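Local coordinates for protein probable thiosulfate sulfurtransferase (Thermus thermophilus, PDB 2EG3) that probably moves sulfur from thiosulfate to acceptors such as cyanide, as a two-domain rhodanese-like sulfurtransferase that also carries a zinc ion, at residues H22-R27 and A100-E105; L31-L36 and S193-A198; L135-P140 and A164-F169. All coordinates share one frame; numbering follows the deposited sequence.

Contact 1 (H22-R27 and A100-E105)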
# COMPACT_ATOMS: atom_id res chain seq x y z
N HIS A 22 2.86 20.77 10.28
CA HIS A 22 3.24 19.95 9.14
C HIS A 22 4.24 20.72 8.29
O HIS A 22 4.43 21.92 8.49
CB HIS A 22 2.00 19.57 8.28
CG HIS A 22 1.10 20.72 7.96
ND1 HIS A 22 1.31 21.57 6.89
CD2 HIS A 22 -0.01 21.18 8.57
CE1 HIS A 22 0.37 22.49 6.86
NE2 HIS A 22 -0.45 22.27 7.87
N LEU A 23 4.89 20.04 7.37
CA LEU A 23 5.86 20.73 6.52
C LEU A 23 5.14 21.75 5.63
O LEU A 23 4.02 21.50 5.14
CB LEU A 23 6.66 19.74 5.70
CG LEU A 23 7.93 19.21 6.40
CD1 LEU A 23 7.60 18.43 7.71
CD2 LEU A 23 8.66 18.33 5.45
N PRO A 24 5.76 22.93 5.44
CA PRO A 24 5.09 23.92 4.59
C PRO A 24 4.65 23.39 3.23
O PRO A 24 5.43 22.76 2.51
CB PRO A 24 6.13 25.05 4.47
CG PRO A 24 6.93 24.93 5.80
CD PRO A 24 7.07 23.40 5.91
N GLY A 25 3.38 23.62 2.91
CA GLY A 25 2.85 23.17 1.65
C GLY A 25 2.37 21.73 1.62
O GLY A 25 1.75 21.32 0.65
N ALA A 26 2.64 20.96 2.68
CA ALA A 26 2.23 19.56 2.66
C ALA A 26 0.71 19.38 2.70
O ALA A 26 0.01 20.09 3.43
CB ALA A 26 2.85 18.79 3.84
N ARG A 27 0.22 18.40 1.95
CA ARG A 27 -1.19 18.08 1.94
C ARG A 27 -1.41 16.98 2.96
O ARG A 27 -0.50 16.18 3.21
CB ARG A 27 -1.63 17.52 0.58
CG ARG A 27 -1.89 18.56 -0.50
CD ARG A 27 -0.60 19.22 -0.96
NE ARG A 27 -0.67 19.66 -2.36
CZ ARG A 27 0.05 20.65 -2.85
NH1 ARG A 27 0.88 21.32 -2.06
NH2 ARG A 27 -0.03 20.96 -4.14
N ALA A 100 8.27 20.36 10.55
CA ALA A 100 6.79 20.31 10.71
C ALA A 100 6.30 21.51 11.53
O ALA A 100 5.78 21.39 12.65
CB ALA A 100 6.39 18.95 11.39
N THR A 101 6.45 22.67 10.93
CA THR A 101 6.14 23.95 11.56
C THR A 101 4.85 24.65 11.15
O THR A 101 4.40 25.57 11.85
CB THR A 101 7.26 24.91 11.21
OG1 THR A 101 7.29 25.03 9.79
CG2 THR A 101 8.63 24.38 11.67
N GLU A 102 4.29 24.27 10.01
CA GLU A 102 3.11 24.93 9.48
C GLU A 102 1.80 24.40 10.02
O GLU A 102 1.57 23.20 10.02
CB GLU A 102 3.12 24.84 7.95
CG GLU A 102 2.02 25.65 7.25
CD GLU A 102 2.07 25.48 5.73
OE1 GLU A 102 1.49 24.50 5.21
OE2 GLU A 102 2.72 26.32 5.06
N LYS A 103 0.95 25.32 10.46
CA LYS A 103 -0.34 24.95 11.00
C LYS A 103 -1.45 25.19 10.00
O LYS A 103 -2.46 24.49 10.03
CB LYS A 103 -0.61 25.71 12.30
CG LYS A 103 0.18 25.16 13.49
CD LYS A 103 -0.36 25.72 14.80
CE LYS A 103 0.36 25.11 16.00
NZ LYS A 103 1.84 25.37 15.97
N GLU A 104 -1.26 26.17 9.12
CA GLU A 104 -2.26 26.47 8.10
C GLU A 104 -2.28 25.38 7.03
O GLU A 104 -1.24 24.91 6.57
CB GLU A 104 -1.97 27.83 7.44
CG GLU A 104 -0.67 27.89 6.66
CD GLU A 104 -0.40 29.27 6.05
OE1 GLU A 104 -1.28 29.79 5.32
OE2 GLU A 104 0.71 29.83 6.29
N GLU A 105 -3.48 24.98 6.62
CA GLU A 105 -3.59 23.96 5.60
C GLU A 105 -3.64 24.60 4.22
O GLU A 105 -4.44 25.49 3.96
CB GLU A 105 -4.84 23.10 5.82
CG GLU A 105 -4.95 21.92 4.88
CD GLU A 105 -6.01 20.94 5.31
OE1 GLU A 105 -6.15 19.88 4.67
OE2 GLU A 105 -6.72 21.24 6.30
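Two first torsions set up the meeting of H22 and E102: the histidine turns CG in between its own N and carbonyl carbon (chi1 48°), swinging the imidazole back over the A100-E105 backbone, while E102 holds CG trans to N (chi1 -173°) and runs out straight past the ring toward the turn at P24 and G25. The carbonyl oxygen of E102 then sits over the centre of the ring, 2.9 Å above its plane, and the E104 carbonyl comes in at the ring edge. The exact position of the E102 carboxylate against the ring is uncertain. In the ring plane, H22 ND1 donates to L23 O at 3.2 Å; that oxygen also takes A26 N from the opposite face, so one carbonyl closes the type II turn L23-A26 and helps to fix the imidazole's rotation. The ring stacks on Y18 as well. L23 CD1 lies 3.9 Å from A100 CB, adding a small apolar touch. Backbone bonds join the loops in both directions, H22 N to E102 O and E102 N to H22 O, each 2.8 Å. T101 and E102 together face the single residue H22: a classic beta bulge on an isolated antiparallel bridge, pinning the chain after strand 89-92 to the loop before strand 27-28.

Contact 2 (L31-L36 and S193-A198). With SO4 (sulfate ion), chain G; SO4 (sulfate ion), chain E.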
# COMPACT_ATOMS: atom_id res chain seq x y z
N LEU A 31 -5.06 7.76 4.09
CA LEU A 31 -6.08 6.90 3.49
C LEU A 31 -6.41 5.63 4.26
O LEU A 31 -5.50 4.92 4.68
CB LEU A 31 -5.66 6.49 2.09
CG LEU A 31 -5.77 7.56 1.01
CD1 LEU A 31 -5.19 7.05 -0.32
CD2 LEU A 31 -7.27 7.91 0.83
N SER A 32 -7.70 5.34 4.42
CA SER A 32 -8.11 4.07 5.06
C SER A 32 -7.99 3.00 3.98
O SER A 32 -7.83 3.33 2.82
CB SER A 32 -9.56 4.15 5.53
OG SER A 32 -10.41 4.57 4.48
N ALA A 33 -8.09 1.72 4.35
CA ALA A 33 -8.00 0.62 3.36
C ALA A 33 -9.39 0.29 2.81
O ALA A 33 -10.24 -0.25 3.54
CB ALA A 33 -7.42 -0.63 4.00
N PRO A 34 -9.64 0.60 1.55
CA PRO A 34 -10.97 0.27 1.03
C PRO A 34 -11.08 -1.22 0.69
O PRO A 34 -10.07 -1.88 0.38
CB PRO A 34 -11.06 1.13 -0.22
CG PRO A 34 -9.65 1.07 -0.74
CD PRO A 34 -8.81 1.27 0.52
N LYS A 35 -12.29 -1.75 0.77
CA LYS A 35 -12.51 -3.14 0.39
C LYS A 35 -12.84 -3.09 -1.10
O LYS A 35 -13.95 -2.72 -1.51
CB LYS A 35 -13.64 -3.73 1.22
CG LYS A 35 -13.17 -3.97 2.65
CD LYS A 35 -14.23 -4.64 3.53
CE LYS A 35 -13.66 -4.92 4.91
NZ LYS A 35 -13.19 -3.66 5.60
N LEU A 36 -11.85 -3.45 -1.92
CA LEU A 36 -12.00 -3.37 -3.37
C LEU A 36 -12.35 -4.67 -4.03
O LEU A 36 -11.96 -5.75 -3.55
CB LEU A 36 -10.70 -2.86 -3.99
CG LEU A 36 -10.24 -1.50 -3.50
CD1 LEU A 36 -8.78 -1.30 -3.95
CD2 LEU A 36 -11.15 -0.40 -4.04
N SER A 193 -7.71 -7.09 3.88
CA SER A 193 -8.32 -6.20 2.91
C SER A 193 -7.31 -5.20 2.34
O SER A 193 -7.69 -4.12 1.89
CB SER A 193 -9.49 -5.44 3.56
OG SER A 193 -9.01 -4.67 4.65
N GLY A 194 -6.04 -5.59 2.35
CA GLY A 194 -4.98 -4.73 1.82
C GLY A 194 -4.56 -3.60 2.74
O GLY A 194 -3.89 -2.66 2.30
N ALA A 195 -4.93 -3.68 4.02
CA ALA A 195 -4.59 -2.63 4.96
C ALA A 195 -3.09 -2.44 5.20
O ALA A 195 -2.60 -1.31 5.19
CB ALA A 195 -5.29 -2.86 6.30
N ARG A 196 -2.37 -3.53 5.41
CA ARG A 196 -0.94 -3.45 5.70
C ARG A 196 -0.03 -4.18 4.72
O ARG A 196 1.19 -4.22 4.93
CB ARG A 196 -0.71 -3.98 7.11
CG ARG A 196 -1.62 -3.32 8.10
CD ARG A 196 -1.38 -3.78 9.51
NE ARG A 196 -2.08 -2.88 10.42
CZ ARG A 196 -2.18 -3.04 11.74
NH1 ARG A 196 -1.62 -4.09 12.33
NH2 ARG A 196 -2.83 -2.14 12.47
N SER A 197 -0.58 -4.72 3.65
CA SER A 197 0.25 -5.45 2.68
C SER A 197 1.23 -4.52 1.96
O SER A 197 2.27 -4.96 1.45
CB SER A 197 -0.65 -6.18 1.66
OG SER A 197 -1.67 -5.33 1.17
N ALA A 198 0.91 -3.24 1.92
CA ALA A 198 1.81 -2.30 1.25
C ALA A 198 3.13 -2.18 2.00
O ALA A 198 4.16 -1.83 1.39
CB ALA A 198 1.15 -0.89 1.13
S SO4 G . -3.42 0.66 10.65
O1 SO4 G . -3.26 2.08 10.23
O2 SO4 G . -4.75 0.50 11.34
O3 SO4 G . -3.37 -0.24 9.45
O4 SO4 G . -2.33 0.28 11.60
S SO4 E . -8.14 -4.91 8.65
O1 SO4 E . -6.87 -5.71 8.69
O2 SO4 E . -7.81 -3.44 8.64
O3 SO4 E . -8.91 -5.25 7.42
O4 SO4 E . -8.96 -5.22 9.87
O HOH W 1 -10.69 -2.37 5.01
O HOH W 2 -7.33 -1.79 0.31
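A33 touches A195, and beyond A195, on the side away from A33, lies the flat group here, the R196 guanidinium, with O2 of one sulfate ion at its edge, in plane. R196 NE reaches O3 of that sulfate at 3.1 Å in a nearly straight bond (171°), and NH2 makes a weak, strongly bent one to O4. The extended arginine chain carries the group away from L31-L36. A second sulfate sits at S193, whose OG donates to its O3 at 2.8 Å; R77 and H192 add further hydrogen bonds to the sulfates, both probably from the crystallisation liquor. Across the contact itself the direct touch is modest: A33 CB lies 3.6 Å from A195 CA, and K35 CG passes S193 CB. Water does the polar joining. One molecule gives its protons to A33 O and S193 OG and accepts K35 NZ at 2.9 Å, the lysine bending at its last torsion (chi4 59°) to get there. Another links P34 O with S193 O, 2.7 and 2.8 Å away. With the modified cysteine at position 191 accepting from R196 N, S193-R196 form the later part of a CXXXXR loop running from that position, as in the active-site loop of rhodaneses, leading into helix 197-206.

Contact 3 (L135-P140 and A164-F169)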
# COMPACT_ATOMS: atom_id res chain seq x y z
N LEU A 135 2.75 -14.41 -0.43
CA LEU A 135 3.05 -14.36 0.98
C LEU A 135 1.86 -13.73 1.70
O LEU A 135 1.45 -12.60 1.37
CB LEU A 135 4.29 -13.51 1.25
CG LEU A 135 5.58 -13.96 0.56
CD1 LEU A 135 6.71 -13.07 1.06
CD2 LEU A 135 5.87 -15.45 0.87
N ASP A 136 1.31 -14.48 2.65
CA ASP A 136 0.18 -14.08 3.49
C ASP A 136 0.83 -13.38 4.71
O ASP A 136 1.50 -14.03 5.51
CB ASP A 136 -0.55 -15.35 3.93
CG ASP A 136 -1.86 -15.07 4.65
OD1 ASP A 136 -1.94 -14.07 5.38
OD2 ASP A 136 -2.81 -15.87 4.48
N VAL A 137 0.66 -12.07 4.86
CA VAL A 137 1.31 -11.39 5.98
C VAL A 137 0.49 -11.25 7.26
O VAL A 137 0.84 -10.46 8.13
CB VAL A 137 1.87 -10.01 5.57
CG1 VAL A 137 2.82 -10.20 4.39
CG2 VAL A 137 0.73 -9.03 5.21
N ARG A 138 -0.58 -12.03 7.37
CA ARG A 138 -1.40 -12.03 8.57
C ARG A 138 -0.70 -12.90 9.63
O ARG A 138 0.35 -13.47 9.37
CB ARG A 138 -2.79 -12.59 8.29
CG ARG A 138 -3.55 -11.76 7.24
CD ARG A 138 -4.87 -12.43 6.84
NE ARG A 138 -4.63 -13.75 6.27
CZ ARG A 138 -5.51 -14.74 6.28
NH1 ARG A 138 -6.72 -14.56 6.83
NH2 ARG A 138 -5.17 -15.93 5.79
N SER A 139 -1.31 -12.99 10.80
CA SER A 139 -0.76 -13.80 11.88
C SER A 139 -0.87 -15.29 11.53
O SER A 139 -1.63 -15.70 10.64
CB SER A 139 -1.53 -13.55 13.16
OG SER A 139 -2.86 -14.05 13.06
N PRO A 140 -0.11 -16.13 12.24
CA PRO A 140 -0.18 -17.57 11.96
C PRO A 140 -1.60 -18.11 12.23
O PRO A 140 -2.06 -18.98 11.51
CB PRO A 140 0.86 -18.16 12.92
CG PRO A 140 1.89 -17.07 13.00
CD PRO A 140 1.00 -15.82 13.16
N ALA A 164 4.19 -15.15 6.07
CA ALA A 164 5.30 -14.27 6.41
C ALA A 164 4.64 -13.16 7.20
O ALA A 164 4.36 -12.09 6.67
CB ALA A 164 5.99 -13.73 5.16
N PRO A 165 4.38 -13.39 8.49
CA PRO A 165 3.74 -12.36 9.32
C PRO A 165 4.40 -10.99 9.13
O PRO A 165 5.62 -10.88 9.09
CB PRO A 165 3.85 -12.92 10.73
CG PRO A 165 3.79 -14.43 10.48
CD PRO A 165 4.71 -14.59 9.30
N LEU A 166 3.57 -9.95 9.03
CA LEU A 166 4.06 -8.60 8.77
C LEU A 166 5.26 -8.12 9.60
O LEU A 166 6.16 -7.45 9.08
CB LEU A 166 2.91 -7.60 8.92
CG LEU A 166 3.19 -6.15 8.51
CD1 LEU A 166 3.46 -6.07 7.02
CD2 LEU A 166 2.00 -5.28 8.90
N GLU A 167 5.28 -8.46 10.88
CA GLU A 167 6.36 -8.04 11.75
C GLU A 167 7.74 -8.39 11.19
O GLU A 167 8.70 -7.65 11.42
CB GLU A 167 6.20 -8.67 13.14
CG GLU A 167 4.78 -8.66 13.65
CD GLU A 167 3.99 -9.89 13.19
OE1 GLU A 167 4.34 -11.01 13.64
OE2 GLU A 167 3.03 -9.73 12.40
N LEU A 168 7.84 -9.49 10.45
CA LEU A 168 9.12 -9.90 9.88
C LEU A 168 9.73 -8.85 8.97
O LEU A 168 10.95 -8.73 8.89
CB LEU A 168 8.95 -11.18 9.06
CG LEU A 168 8.48 -12.42 9.83
CD1 LEU A 168 8.42 -13.60 8.88
CD2 LEU A 168 9.45 -12.69 10.97
N PHE A 169 8.88 -8.12 8.26
CA PHE A 169 9.33 -7.11 7.31
C PHE A 169 9.95 -5.87 7.94
O PHE A 169 10.47 -5.00 7.22
CB PHE A 169 8.18 -6.73 6.37
CG PHE A 169 7.75 -7.85 5.49
CD1 PHE A 169 8.39 -8.08 4.27
CD2 PHE A 169 6.78 -8.75 5.92
CE1 PHE A 169 8.07 -9.20 3.49
CE2 PHE A 169 6.45 -9.87 5.15
CZ PHE A 169 7.10 -10.10 3.94
O HOH W 3 0.76 -10.59 11.28
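In the second rhodanese-like domain, strand 134-136 runs out beside the edge strand 162-163 of the parallel sheet, and this contact carries their pairing on past the strand ends, where D136 opens an Asx turn and L166 starts a 3-10 segment. A164 N donates to D136 O at 3.0 Å from well above the carbonyl plane, and L166 N reaches V137 O at 2.9 Å, joining the two segments. Between these bonds V137 CA makes a CH...O contact with A164 O. Within L135-P140 the D136 carboxylate is gripped side-on by R138 in a salt bridge: NE meets OD1 at 2.9 Å and NH2 meets OD2 at 2.7 Å, both on syn lone pairs, while R138 N takes OD1 from the anti side. Three N-H groups therefore restrain the carboxylate's rotation, and G156 O gives R138 NH2 a second partner. Farther out, the pyrrolidine rings of P140 and P165 cross at about a right angle. On the apolar side, helix 197-206 packs on V137 and F169. F169 turns its ring edge to L135 CD1, 4.2 Å from CZ, and V137, with CG1 trans to its carbonyl carbon (chi1 -56°), lays that methyl 3.7 Å from F169 CE2.

How the contacts relate
From the N terminus, the chain first reaches H22-R27, and contact 1 closes when A100-E105 returns to it, bringing the loop after strand 89-92 back to the loop before strand 27-28. Contact 2 opens a few residues later, at L31-L36, but closes only at S193-A198 in the second domain; the two loops therefore cross, and contact 2 ties the domains together near the centre of the chain. Contact 3, L135-P140 with A164-F169, falls wholly within that longer span and belongs to the second domain alone. It packs on contact 2 through R196 CB and L166 CD2, 3.5 Å apart, whereas contact 1 lies about 34 Å from it, centre to centre.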